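Local atomic coordinates of adenine phosphoribosyltransferase (Leishmania donovani, PDB entry 1QB8), a protein that probably catalyses the reversible transfer of a phosphoribosyl group between 5-phospho-alpha-D-ribose 1-diphosphate and adenine, giving AMP and diphosphate in purine salvage. Residues 24-29 and 40-45; 76-81 and 143-148; 147-152 and 175-180. All blocks are in the same frame, centred on the assembly; numbering follows the deposited sequence.

Contact 1 of 3, residues 24-29 and 40-45. With AMP (adenosine monophosphate), chain C.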
loop_
_atom_site.group_PDB
_atom_site.type_symbol
_atom_site.label_atom_id
_atom_site.label_comp_id
_atom_site.label_asym_id
_atom_site.label_seq_id
_atom_site.Cartn_x
_atom_site.Cartn_y
_atom_site.Cartn_z
ATOM N N LYS A 24 -19.594 11.529 0.839
ATOM C CA LYS A 24 -19.948 11.683 -0.566
ATOM C C LYS A 24 -19.205 10.697 -1.472
ATOM O O LYS A 24 -19.809 10.076 -2.344
ATOM C CB LYS A 24 -19.647 13.121 -0.995
ATOM C CG LYS A 24 -20.012 13.483 -2.428
ATOM C CD LYS A 24 -19.942 14.992 -2.609
ATOM C CE LYS A 24 -20.274 15.420 -4.026
ATOM N NZ LYS A 24 -19.225 14.984 -4.983
ATOM N N SER A 25 -17.909 10.523 -1.224
ATOM C CA SER A 25 -17.061 9.643 -2.028
ATOM C C SER A 25 -17.146 8.139 -1.768
ATOM O O SER A 25 -16.998 7.343 -2.695
ATOM C CB SER A 25 -15.600 10.074 -1.899
ATOM O OG SER A 25 -15.440 11.443 -2.210
ATOM N N TYR A 26 -17.348 7.745 -0.515
ATOM C CA TYR A 26 -17.405 6.326 -0.173
ATOM C C TYR A 26 -18.474 5.500 -0.886
ATOM O O TYR A 26 -19.614 5.941 -1.089
ATOM C CB TYR A 26 -17.538 6.133 1.340
ATOM C CG TYR A 26 -16.342 5.461 1.998
ATOM C CD1 TYR A 26 -15.692 6.057 3.077
ATOM C CD2 TYR A 26 -15.857 4.236 1.538
ATOM C CE1 TYR A 26 -14.585 5.453 3.679
ATOM C CE2 TYR A 26 -14.747 3.623 2.135
ATOM C CZ TYR A 26 -14.119 4.241 3.202
ATOM O OH TYR A 26 -13.015 3.667 3.788
ATOM N N ARG A 27 -18.070 4.295 -1.277
ATOM C CA ARG A 27 -18.948 3.341 -1.935
ATOM C C ARG A 27 -18.792 1.999 -1.243
ATOM O O ARG A 27 -17.675 1.578 -0.949
ATOM C CB ARG A 27 -18.583 3.203 -3.418
ATOM C CG ARG A 27 -18.952 4.406 -4.271
ATOM C CD ARG A 27 -20.459 4.595 -4.344
ATOM N NE ARG A 27 -20.832 5.765 -5.136
ATOM C CZ ARG A 27 -20.755 7.024 -4.708
ATOM N NH1 ARG A 27 -21.119 8.016 -5.513
ATOM N NH2 ARG A 27 -20.323 7.299 -3.478
ATOM N N TRP A 28 -19.912 1.355 -0.929
ATOM C CA TRP A 28 -19.876 0.041 -0.284
ATOM C C TRP A 28 -20.531 -1.005 -1.188
ATOM O O TRP A 28 -21.336 -0.662 -2.053
ATOM C CB TRP A 28 -20.534 0.070 1.112
ATOM C CG TRP A 28 -22.005 0.438 1.138
ATOM C CD1 TRP A 28 -22.538 1.667 1.400
ATOM C CD2 TRP A 28 -23.117 -0.444 0.927
ATOM N NE1 TRP A 28 -23.911 1.605 1.370
ATOM C CE2 TRP A 28 -24.292 0.322 1.081
ATOM C CE3 TRP A 28 -23.234 -1.808 0.624
ATOM C CZ2 TRP A 28 -25.570 -0.229 0.942
ATOM C CZ3 TRP A 28 -24.510 -2.358 0.484
ATOM C CH2 TRP A 28 -25.660 -1.565 0.644
ATOM N N TYR A 29 -20.179 -2.276 -0.989
ATOM C CA TYR A 29 -20.702 -3.368 -1.814
ATOM C C TYR A 29 -21.190 -4.561 -0.994
ATOM O O TYR A 29 -20.597 -4.906 0.031
ATOM C CB TYR A 29 -19.617 -3.866 -2.790
ATOM C CG TYR A 29 -19.120 -2.824 -3.754
ATOM C CD1 TYR A 29 -19.647 -2.729 -5.045
ATOM C CD2 TYR A 29 -18.158 -1.895 -3.361
ATOM C CE1 TYR A 29 -19.227 -1.726 -5.917
ATOM C CE2 TYR A 29 -17.737 -0.888 -4.220
ATOM C CZ TYR A 29 -18.275 -0.805 -5.491
ATOM O OH TYR A 29 -17.889 0.223 -6.310
ATOM N N ARG A 40 -21.881 -4.922 4.181
ATOM C CA ARG A 40 -21.433 -3.791 3.390
ATOM C C ARG A 40 -19.916 -3.667 3.414
ATOM O O ARG A 40 -19.333 -3.321 4.443
ATOM C CB ARG A 40 -22.076 -2.501 3.919
ATOM C CG ARG A 40 -23.594 -2.582 4.050
ATOM C CD ARG A 40 -24.239 -1.230 4.270
ATOM N NE ARG A 40 -23.614 -0.512 5.369
ATOM C CZ ARG A 40 -23.938 0.726 5.729
ATOM N NH1 ARG A 40 -23.309 1.304 6.746
ATOM N NH2 ARG A 40 -24.900 1.380 5.082
ATOM N N PHE A 41 -19.278 -3.970 2.282
ATOM C CA PHE A 41 -17.819 -3.876 2.166
ATOM C C PHE A 41 -17.439 -2.469 1.695
ATOM O O PHE A 41 -17.792 -2.066 0.585
ATOM C CB PHE A 41 -17.282 -4.934 1.185
ATOM C CG PHE A 41 -15.771 -4.938 1.041
ATOM C CD1 PHE A 41 -14.983 -5.764 1.835
ATOM C CD2 PHE A 41 -15.140 -4.135 0.091
ATOM C CE1 PHE A 41 -13.592 -5.788 1.680
ATOM C CE2 PHE A 41 -13.754 -4.154 -0.066
ATOM C CZ PHE A 41 -12.982 -4.979 0.724
ATOM N N ALA A 42 -16.748 -1.719 2.551
ATOM C CA ALA A 42 -16.324 -0.365 2.209
ATOM C C ALA A 42 -15.095 -0.431 1.306
ATOM O O ALA A 42 -14.013 -0.847 1.735
ATOM C CB ALA A 42 -16.025 0.428 3.471
ATOM N N ASP A 43 -15.283 -0.044 0.048
ATOM C CA ASP A 43 -14.222 -0.075 -0.951
ATOM C C ASP A 43 -13.264 1.114 -0.841
ATOM O O ASP A 43 -13.647 2.261 -1.080
ATOM C CB ASP A 43 -14.859 -0.156 -2.344
ATOM C CG ASP A 43 -13.849 -0.279 -3.460
ATOM O OD1 ASP A 43 -12.679 -0.625 -3.213
ATOM O OD2 ASP A 43 -14.245 -0.022 -4.608
ATOM N N VAL A 44 -12.007 0.819 -0.504
ATOM C CA VAL A 44 -10.977 1.845 -0.352
ATOM C C VAL A 44 -10.681 2.561 -1.674
ATOM O O VAL A 44 -10.214 3.701 -1.675
ATOM C CB VAL A 44 -9.686 1.250 0.244
ATOM C CG1 VAL A 44 -8.918 0.463 -0.814
ATOM C CG2 VAL A 44 -8.831 2.344 0.846
ATOM N N SER A 45 -10.957 1.889 -2.793
ATOM C CA SER A 45 -10.755 2.468 -4.125
ATOM C C SER A 45 -11.667 3.674 -4.331
ATOM O O SER A 45 -11.315 4.597 -5.061
ATOM C CB SER A 45 -11.046 1.440 -5.226
ATOM O OG SER A 45 -10.045 0.441 -5.288
HETATM P P AMP C . -10.302 -5.918 11.798
HETATM O O1P AMP C . -9.034 -6.602 12.147
HETATM O O2P AMP C . -10.588 -4.604 12.407
HETATM O O3P AMP C . -11.520 -6.908 12.081
HETATM O "O5'" AMP C . -10.386 -5.764 10.291
HETATM C "C5'" AMP C . -9.308 -6.316 9.369
HETATM C "C4'" AMP C . -9.253 -5.576 8.042
HETATM O "O4'" AMP C . -10.303 -6.088 7.226
HETATM C "C3'" AMP C . -9.474 -4.042 8.158
HETATM O "O3'" AMP C . -8.287 -3.288 8.035
HETATM C "C2'" AMP C . -10.326 -3.633 6.997
HETATM O "O2'" AMP C . -9.454 -3.414 5.892
HETATM C "C1'" AMP C . -11.066 -4.969 6.874
HETATM N N9 AMP C . -12.501 -5.035 6.860
HETATM C C8 AMP C . -13.336 -5.475 7.847
HETATM N N7 AMP C . -14.573 -5.127 7.639
HETATM C C5 AMP C . -14.592 -4.410 6.448
HETATM C C6 AMP C . -15.598 -3.777 5.692
HETATM N N6 AMP C . -16.895 -3.768 6.070
HETATM N N1 AMP C . -15.198 -3.164 4.547
HETATM C C2 AMP C . -13.920 -3.176 4.183
HETATM N N3 AMP C . -12.869 -3.735 4.801
HETATM C C4 AMP C . -13.258 -4.358 5.958
HETATM O O HOH W 1 -12.080 1.400 2.815
HETATM O O HOH W 2 -16.024 1.825 -5.540
#

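Contact 2 of 3, residues 76-81 and 143-148. With AMP (adenosine monophosphate), chain C.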
loop_
_atom_site.group_PDB
_atom_site.type_symbol
_atom_site.label_atom_id
_atom_site.label_comp_id
_atom_site.label_asym_id
_atom_site.label_seq_id
_atom_site.Cartn_x
_atom_site.Cartn_y
_atom_site.Cartn_z
ATOM N N LEU A 76 3.027 3.578 11.376
ATOM C CA LEU A 76 2.982 2.142 11.114
ATOM C C LEU A 76 1.671 1.814 10.397
ATOM O O LEU A 76 0.601 1.861 11.005
ATOM C CB LEU A 76 3.071 1.354 12.422
ATOM C CG LEU A 76 2.861 -0.162 12.343
ATOM C CD1 LEU A 76 4.026 -0.807 11.613
ATOM C CD2 LEU A 76 2.728 -0.737 13.742
ATOM N N GLY A 77 1.760 1.487 9.109
ATOM C CA GLY A 77 0.575 1.172 8.331
ATOM C C GLY A 77 0.370 -0.317 8.186
ATOM O O GLY A 77 1.332 -1.071 8.055
ATOM N N PHE A 78 -0.893 -0.729 8.162
ATOM C CA PHE A 78 -1.256 -2.136 8.061
ATOM C C PHE A 78 -1.393 -2.604 6.608
ATOM O O PHE A 78 -1.976 -1.914 5.773
ATOM C CB PHE A 78 -2.571 -2.391 8.823
ATOM C CG PHE A 78 -2.537 -1.998 10.295
ATOM C CD1 PHE A 78 -1.358 -1.575 10.911
ATOM C CD2 PHE A 78 -3.701 -2.056 11.062
ATOM C CE1 PHE A 78 -1.341 -1.218 12.262
ATOM C CE2 PHE A 78 -3.697 -1.703 12.411
ATOM C CZ PHE A 78 -2.513 -1.282 13.013
ATOM N N ASP A 79 -0.845 -3.784 6.323
ATOM C CA ASP A 79 -0.884 -4.402 4.991
ATOM C C ASP A 79 -2.340 -4.783 4.649
ATOM O O ASP A 79 -2.972 -5.507 5.411
ATOM C CB ASP A 79 -0.002 -5.664 5.034
ATOM C CG ASP A 79 0.262 -6.277 3.662
ATOM O OD1 ASP A 79 -0.377 -5.904 2.666
ATOM O OD2 ASP A 79 1.131 -7.164 3.584
ATOM N N ALA A 80 -2.895 -4.292 3.538
ATOM C CA ALA A 80 -2.213 -3.450 2.559
ATOM C C ALA A 80 -2.850 -2.066 2.454
ATOM O O ALA A 80 -2.237 -1.134 1.943
ATOM C CB ALA A 80 -2.271 -4.119 1.185
ATOM N N ARG A 81 -4.083 -1.931 2.920
ATOM C CA ARG A 81 -4.778 -0.664 2.787
ATOM C C ARG A 81 -4.220 0.486 3.606
ATOM O O ARG A 81 -4.417 1.652 3.260
ATOM C CB ARG A 81 -6.281 -0.877 2.944
ATOM C CG ARG A 81 -6.781 -1.884 1.906
ATOM C CD ARG A 81 -8.274 -1.898 1.765
ATOM N NE ARG A 81 -8.947 -2.675 2.798
ATOM C CZ ARG A 81 -9.487 -3.862 2.567
ATOM N NH1 ARG A 81 -10.097 -4.535 3.526
ATOM N NH2 ARG A 81 -9.386 -4.386 1.360
ATOM N N LEU A 143 -0.554 4.447 14.371
ATOM C CA LEU A 143 -0.990 3.247 13.654
ATOM C C LEU A 143 -2.078 3.669 12.671
ATOM O O LEU A 143 -2.958 4.461 13.029
ATOM C CB LEU A 143 -1.559 2.209 14.631
ATOM C CG LEU A 143 -0.608 1.291 15.405
ATOM C CD1 LEU A 143 0.431 2.097 16.134
ATOM C CD2 LEU A 143 -1.401 0.457 16.378
ATOM N N ILE A 144 -2.044 3.127 11.448
ATOM C CA ILE A 144 -3.037 3.495 10.439
ATOM C C ILE A 144 -3.497 2.365 9.517
ATOM O O ILE A 144 -2.706 1.526 9.100
ATOM C CB ILE A 144 -2.544 4.704 9.586
ATOM C CG1 ILE A 144 -3.691 5.276 8.748
ATOM C CG2 ILE A 144 -1.404 4.295 8.688
ATOM C CD1 ILE A 144 -3.358 6.595 8.060
ATOM N N ASP A 145 -4.794 2.365 9.216
ATOM C CA ASP A 145 -5.427 1.388 8.332
ATOM C C ASP A 145 -6.688 2.067 7.792
ATOM O O ASP A 145 -7.076 3.127 8.294
ATOM C CB ASP A 145 -5.811 0.133 9.116
ATOM C CG ASP A 145 -6.008 -1.082 8.223
ATOM O OD1 ASP A 145 -6.241 -2.171 8.772
ATOM O OD2 ASP A 145 -5.898 -0.973 6.985
ATOM N N ASP A 146 -7.333 1.478 6.784
ATOM C CA ASP A 146 -8.535 2.098 6.231
ATOM C C ASP A 146 -9.805 1.901 7.059
ATOM O O ASP A 146 -10.487 2.872 7.381
ATOM C CB ASP A 146 -8.768 1.691 4.768
ATOM C CG ASP A 146 -9.196 0.243 4.612
ATOM O OD1 ASP A 146 -9.958 -0.041 3.658
ATOM O OD2 ASP A 146 -8.764 -0.607 5.421
ATOM N N VAL A 147 -10.085 0.661 7.455
ATOM C CA VAL A 147 -11.291 0.361 8.224
ATOM C C VAL A 147 -11.020 -0.335 9.551
ATOM O O VAL A 147 -10.266 -1.309 9.612
ATOM C CB VAL A 147 -12.266 -0.543 7.417
ATOM C CG1 VAL A 147 -13.500 -0.859 8.244
ATOM C CG2 VAL A 147 -12.679 0.133 6.116
ATOM N N LEU A 148 -11.602 0.200 10.623
ATOM C CA LEU A 148 -11.477 -0.415 11.944
ATOM C C LEU A 148 -12.781 -1.193 12.114
ATOM O O LEU A 148 -13.857 -0.597 12.150
ATOM C CB LEU A 148 -11.355 0.632 13.059
ATOM C CG LEU A 148 -11.293 0.072 14.495
ATOM C CD1 LEU A 148 -9.937 -0.557 14.763
ATOM C CD2 LEU A 148 -11.570 1.164 15.511
HETATM P P AMP C . -10.302 -5.918 11.798
HETATM O O1P AMP C . -9.034 -6.602 12.147
HETATM O O2P AMP C . -10.588 -4.604 12.407
HETATM O O3P AMP C . -11.520 -6.908 12.081
HETATM O "O5'" AMP C . -10.386 -5.764 10.291
HETATM C "C5'" AMP C . -9.308 -6.316 9.369
HETATM C "C4'" AMP C . -9.253 -5.576 8.042
HETATM O "O4'" AMP C . -10.303 -6.088 7.226
HETATM C "C3'" AMP C . -9.474 -4.042 8.158
HETATM O "O3'" AMP C . -8.287 -3.288 8.035
HETATM C "C2'" AMP C . -10.326 -3.633 6.997
HETATM O "O2'" AMP C . -9.454 -3.414 5.892
HETATM C "C1'" AMP C . -11.066 -4.969 6.874
HETATM N N9 AMP C . -12.501 -5.035 6.860
HETATM C C8 AMP C . -13.336 -5.475 7.847
HETATM N N7 AMP C . -14.573 -5.127 7.639
HETATM C C5 AMP C . -14.592 -4.410 6.448
HETATM C C6 AMP C . -15.598 -3.777 5.692
HETATM N N6 AMP C . -16.895 -3.768 6.070
HETATM N N1 AMP C . -15.198 -3.164 4.547
HETATM C C2 AMP C . -13.920 -3.176 4.183
HETATM N N3 AMP C . -12.869 -3.735 4.801
HETATM C C4 AMP C . -13.258 -4.358 5.958
#

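Contact 3 of 3, residues 147-152 and 175-180. With AMP (adenosine monophosphate), chain C.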
loop_
_atom_site.group_PDB
_atom_site.type_symbol
_atom_site.label_atom_id
_atom_site.label_comp_id
_atom_site.label_asym_id
_atom_site.label_seq_id
_atom_site.Cartn_x
_atom_site.Cartn_y
_atom_site.Cartn_z
ATOM N N VAL A 147 -10.085 0.661 7.455
ATOM C CA VAL A 147 -11.291 0.361 8.224
ATOM C C VAL A 147 -11.020 -0.335 9.551
ATOM O O VAL A 147 -10.266 -1.309 9.612
ATOM C CB VAL A 147 -12.266 -0.543 7.417
ATOM C CG1 VAL A 147 -13.500 -0.859 8.244
ATOM C CG2 VAL A 147 -12.679 0.133 6.116
ATOM N N LEU A 148 -11.602 0.200 10.623
ATOM C CA LEU A 148 -11.477 -0.415 11.944
ATOM C C LEU A 148 -12.781 -1.193 12.114
ATOM O O LEU A 148 -13.857 -0.597 12.150
ATOM C CB LEU A 148 -11.355 0.632 13.059
ATOM C CG LEU A 148 -11.293 0.072 14.495
ATOM C CD1 LEU A 148 -9.937 -0.557 14.763
ATOM C CD2 LEU A 148 -11.570 1.164 15.511
ATOM N N ALA A 149 -12.679 -2.519 12.145
ATOM C CA ALA A 149 -13.846 -3.386 12.293
ATOM C C ALA A 149 -13.849 -4.093 13.653
ATOM O O ALA A 149 -14.345 -3.542 14.630
ATOM C CB ALA A 149 -13.894 -4.394 11.149
ATOM N N THR A 150 -13.290 -5.299 13.729
ATOM C CA THR A 150 -13.241 -6.031 14.997
ATOM C C THR A 150 -12.046 -5.600 15.850
ATOM O O THR A 150 -12.012 -5.867 17.055
ATOM C CB THR A 150 -13.163 -7.563 14.796
ATOM O OG1 THR A 150 -11.876 -7.920 14.270
ATOM C CG2 THR A 150 -14.254 -8.038 13.845
ATOM N N GLY A 151 -11.054 -4.976 15.216
ATOM C CA GLY A 151 -9.877 -4.515 15.940
ATOM C C GLY A 151 -8.739 -5.506 16.090
ATOM O O GLY A 151 -7.736 -5.195 16.733
ATOM N N GLY A 152 -8.878 -6.683 15.484
ATOM C CA GLY A 152 -7.846 -7.704 15.573
ATOM C C GLY A 152 -6.498 -7.251 15.051
ATOM O O GLY A 152 -5.461 -7.558 15.637
ATOM N N LEU A 175 -12.408 4.762 8.206
ATOM C CA LEU A 175 -13.761 4.382 8.560
ATOM C C LEU A 175 -13.791 3.434 9.750
ATOM O O LEU A 175 -12.950 2.539 9.861
ATOM C CB LEU A 175 -14.429 3.684 7.377
ATOM C CG LEU A 175 -15.886 3.260 7.592
ATOM C CD1 LEU A 175 -16.790 4.463 7.404
ATOM C CD2 LEU A 175 -16.257 2.171 6.612
ATOM N N SER A 176 -14.779 3.622 10.622
ATOM C CA SER A 176 -14.951 2.754 11.778
ATOM C C SER A 176 -16.343 2.134 11.723
ATOM O O SER A 176 -17.268 2.716 11.157
ATOM C CB SER A 176 -14.773 3.533 13.079
ATOM O OG SER A 176 -15.709 4.587 13.165
ATOM N N ILE A 177 -16.458 0.923 12.257
ATOM C CA ILE A 177 -17.721 0.185 12.301
ATOM C C ILE A 177 -18.019 0.024 13.795
ATOM O O ILE A 177 -17.869 -1.069 14.351
ATOM C CB ILE A 177 -17.576 -1.239 11.689
ATOM C CG1 ILE A 177 -16.782 -1.210 10.378
ATOM C CG2 ILE A 177 -18.940 -1.852 11.470
ATOM C CD1 ILE A 177 -17.375 -0.350 9.325
ATOM N N PRO A 178 -18.459 1.112 14.458
ATOM C CA PRO A 178 -18.781 1.150 15.894
ATOM C C PRO A 178 -19.630 0.002 16.456
ATOM O O PRO A 178 -19.581 -0.281 17.656
ATOM C CB PRO A 178 -19.458 2.514 16.054
ATOM C CG PRO A 178 -20.031 2.776 14.696
ATOM C CD PRO A 178 -18.919 2.347 13.801
ATOM N N PHE A 179 -20.373 -0.679 15.586
ATOM C CA PHE A 179 -21.207 -1.801 16.002
ATOM C C PHE A 179 -20.373 -2.983 16.479
ATOM O O PHE A 179 -20.803 -3.734 17.345
ATOM C CB PHE A 179 -22.107 -2.248 14.849
ATOM C CG PHE A 179 -22.962 -3.449 15.168
ATOM C CD1 PHE A 179 -24.038 -3.342 16.050
ATOM C CD2 PHE A 179 -22.707 -4.682 14.563
ATOM C CE1 PHE A 179 -24.850 -4.442 16.321
ATOM C CE2 PHE A 179 -23.511 -5.790 14.824
ATOM C CZ PHE A 179 -24.587 -5.670 15.706
ATOM N N LEU A 180 -19.191 -3.162 15.895
ATOM C CA LEU A 180 -18.309 -4.264 16.269
ATOM C C LEU A 180 -17.491 -4.007 17.548
ATOM O O LEU A 180 -16.705 -4.857 17.978
ATOM C CB LEU A 180 -17.414 -4.632 15.088
ATOM C CG LEU A 180 -18.183 -5.189 13.878
ATOM C CD1 LEU A 180 -17.314 -5.170 12.621
ATOM C CD2 LEU A 180 -18.675 -6.602 14.179
HETATM P P AMP C . -10.302 -5.918 11.798
HETATM O O1P AMP C . -9.034 -6.602 12.147
HETATM O O2P AMP C . -10.588 -4.604 12.407
HETATM O O3P AMP C . -11.520 -6.908 12.081
HETATM O "O5'" AMP C . -10.386 -5.764 10.291
HETATM C "C5'" AMP C . -9.308 -6.316 9.369
HETATM C "C4'" AMP C . -9.253 -5.576 8.042
HETATM O "O4'" AMP C . -10.303 -6.088 7.226
HETATM C "C3'" AMP C . -9.474 -4.042 8.158
HETATM O "O3'" AMP C . -8.287 -3.288 8.035
HETATM C "C2'" AMP C . -10.326 -3.633 6.997
HETATM O "O2'" AMP C . -9.454 -3.414 5.892
HETATM C "C1'" AMP C . -11.066 -4.969 6.874
HETATM N N9 AMP C . -12.501 -5.035 6.860
HETATM C C8 AMP C . -13.336 -5.475 7.847
HETATM N N7 AMP C . -14.573 -5.127 7.639
HETATM C C5 AMP C . -14.592 -4.410 6.448
HETATM C C6 AMP C . -15.598 -3.777 5.692
HETATM N N6 AMP C . -16.895 -3.768 6.070
HETATM N N1 AMP C . -15.198 -3.164 4.547
HETATM C C2 AMP C . -13.920 -3.176 4.183
HETATM N N3 AMP C . -12.869 -3.735 4.801
HETATM C C4 AMP C . -13.258 -4.358 5.958
HETATM O O HOH W 3 -15.490 -1.400 15.757
#

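Contact 1 of 3, residues 24-29 and 40-45
Y26, the first residue past helix 17-25, brings CE2 of its ring obliquely against CB of A42, 3.7 Å away. Its hydroxyl donates to a water that in turn donates to the carbonyl O of A42. At R27 the backbone takes over: the carbonyl O receives the amide N of D43 at 3.1 Å. W28 holds its indole across the hairpin with CG between backbone N and carbonyl carbon (chi1 62°), and the R40 chain lies over one ring face. CD of R40 sits 3.5 Å from the centroid of the six-membered ring, a CH-pi contact, while CZ stands over the five-membered ring in a cation-pi contact, the guanidinium tilted 45° to the indole. The polar ends of this pair are held by backbone oxygens outside the hairpin, W28 NE1 by T209 and R40 NH2 by L208. Y29 forms the hydrogen-bonded antiparallel pair with F41, giving N to F41 O (2.9 Å) and taking F41 N on its O (2.8 Å). Its ring edge meets CB of D43, and a water joins its hydroxyl to D43 OD2. The short beta hairpin forms part of the adenine pocket: A42 N donates to AMP N1 (2.9 Å), R40 O accepts from N6 (3.0 Å), and the F41 ring lies with one face against C2 of the base.

Contact 2 of 3, residues 76-81 and 143-148
R81 bends at its third torsion (chi3 -81°), and D146 turns CG between its backbone N and carbonyl carbon (chi1 71°), which brings the two side chains together. The result is a salt bridge, R81 NE to D146 OD1 at 2.9 Å, with guanidinium and carboxylate planes 53° apart; NE also makes a weak hydrogen bond to OD2. Both residues converge on the ribose of AMP. R81 NH1 donates to O2' at 2.7 Å, and D146 OD2 lies 2.9 Å from the same hydroxyl. The pairing would hold the guanidinium beside the sugar. One residue back, D145 places OD1 2.4 Å from AMP O3', while its OD2 accepts the amide N of D146, which would limit rotation of the carboxylate. D145 is also a magnesium ligand residue in this protein. The F78 side chain crosses that of D145 at about a right angle: CD2 lies 3.4 Å from D145 OD1 near the ring plane, the carbonyl O of I144 sits over one face, and CD2 of L143 meets the edge at CZ. Behind these groups the backbones run as parallel neighbours, I144 N bonding to L76 O and F78 N to I144 O, both at 3.0 Å. L76 and L143 point to the same side of the sheet, and I144 CG2 packs on CA of G77. Strands 74-78 and 140-145 are thus adjacent in the central sheet of the phosphoribosyltransferase fold. Helix 152-163 covers the side of L76 and L143, with V161 touching both and L158 touching L143; strand 97-100 flanks 74-78, and strand 167-173 flanks 140-145.

Contact 3 of 3, residues 147-152 and 175-180
Backbone hydrogen bonds pair V147-L148 with L175-S176 in parallel: L148 N donates to L175 O at 2.8 Å, and I177 N to L148 O at 3.0 Å. A CA-H...O contact from V147 to L175 O (3.2 Å) supports the same register. Beyond the strands, a water donates to both A149 O and I177 O and bridges the two loops.

Apolar contacts join the side chains. V147 places CG1 anti to its amide nitrogen (chi1 179°), where it meets CG1 of I177 at 3.9 Å, the two side chains crossing at a slant; its CG2 turns to CD2 of L175 and to the adenine ring. L180 leans in from the short 3-10 turn, its CD1 touching CB of A149 at 3.8 Å, and CB of A149 itself packs on AMP C8.

Residues 149-151 bond to the phosphate, and T153 also bonds to AMP. A149 N and G151 N both donate to O2P, the latter at 2.9 Å, and T150 N donates to O3P; T150 OG1 lies so close to O3P that the geometry of that bond is doubtful. This backbone loop is consistent with the phosphate-binding PRPP motif of type I phosphoribosyltransferases. G151 is the N-cap of helix 152-163, while strand 175-176 lies between 147-148 and 203-204 in a small parallel sheet.

How the contacts relate
Along the chain contact 1 comes first, then contact 2, then contact 3, which shares V147 and L148 with its predecessor. Their centres lie about 16 Å (1 and 2), 14 Å (1 and 3) and 12 Å (2 and 3) apart, around one AMP: the hairpin meets the base, contact 2 chiefly the ribose, and contact 3 the phosphate together with part of the base. The paired strands of contact 2 belong to the central sheet; strand 147-148, shared by contacts 2 and 3, starts the small parallel one after the chain turns a corner at D146. V44 packs on R81 and D146, and A42 on L175, so the hairpin segments touch both other contacts. Contacts 1 and 2 also reach the second subunit of the homodimer.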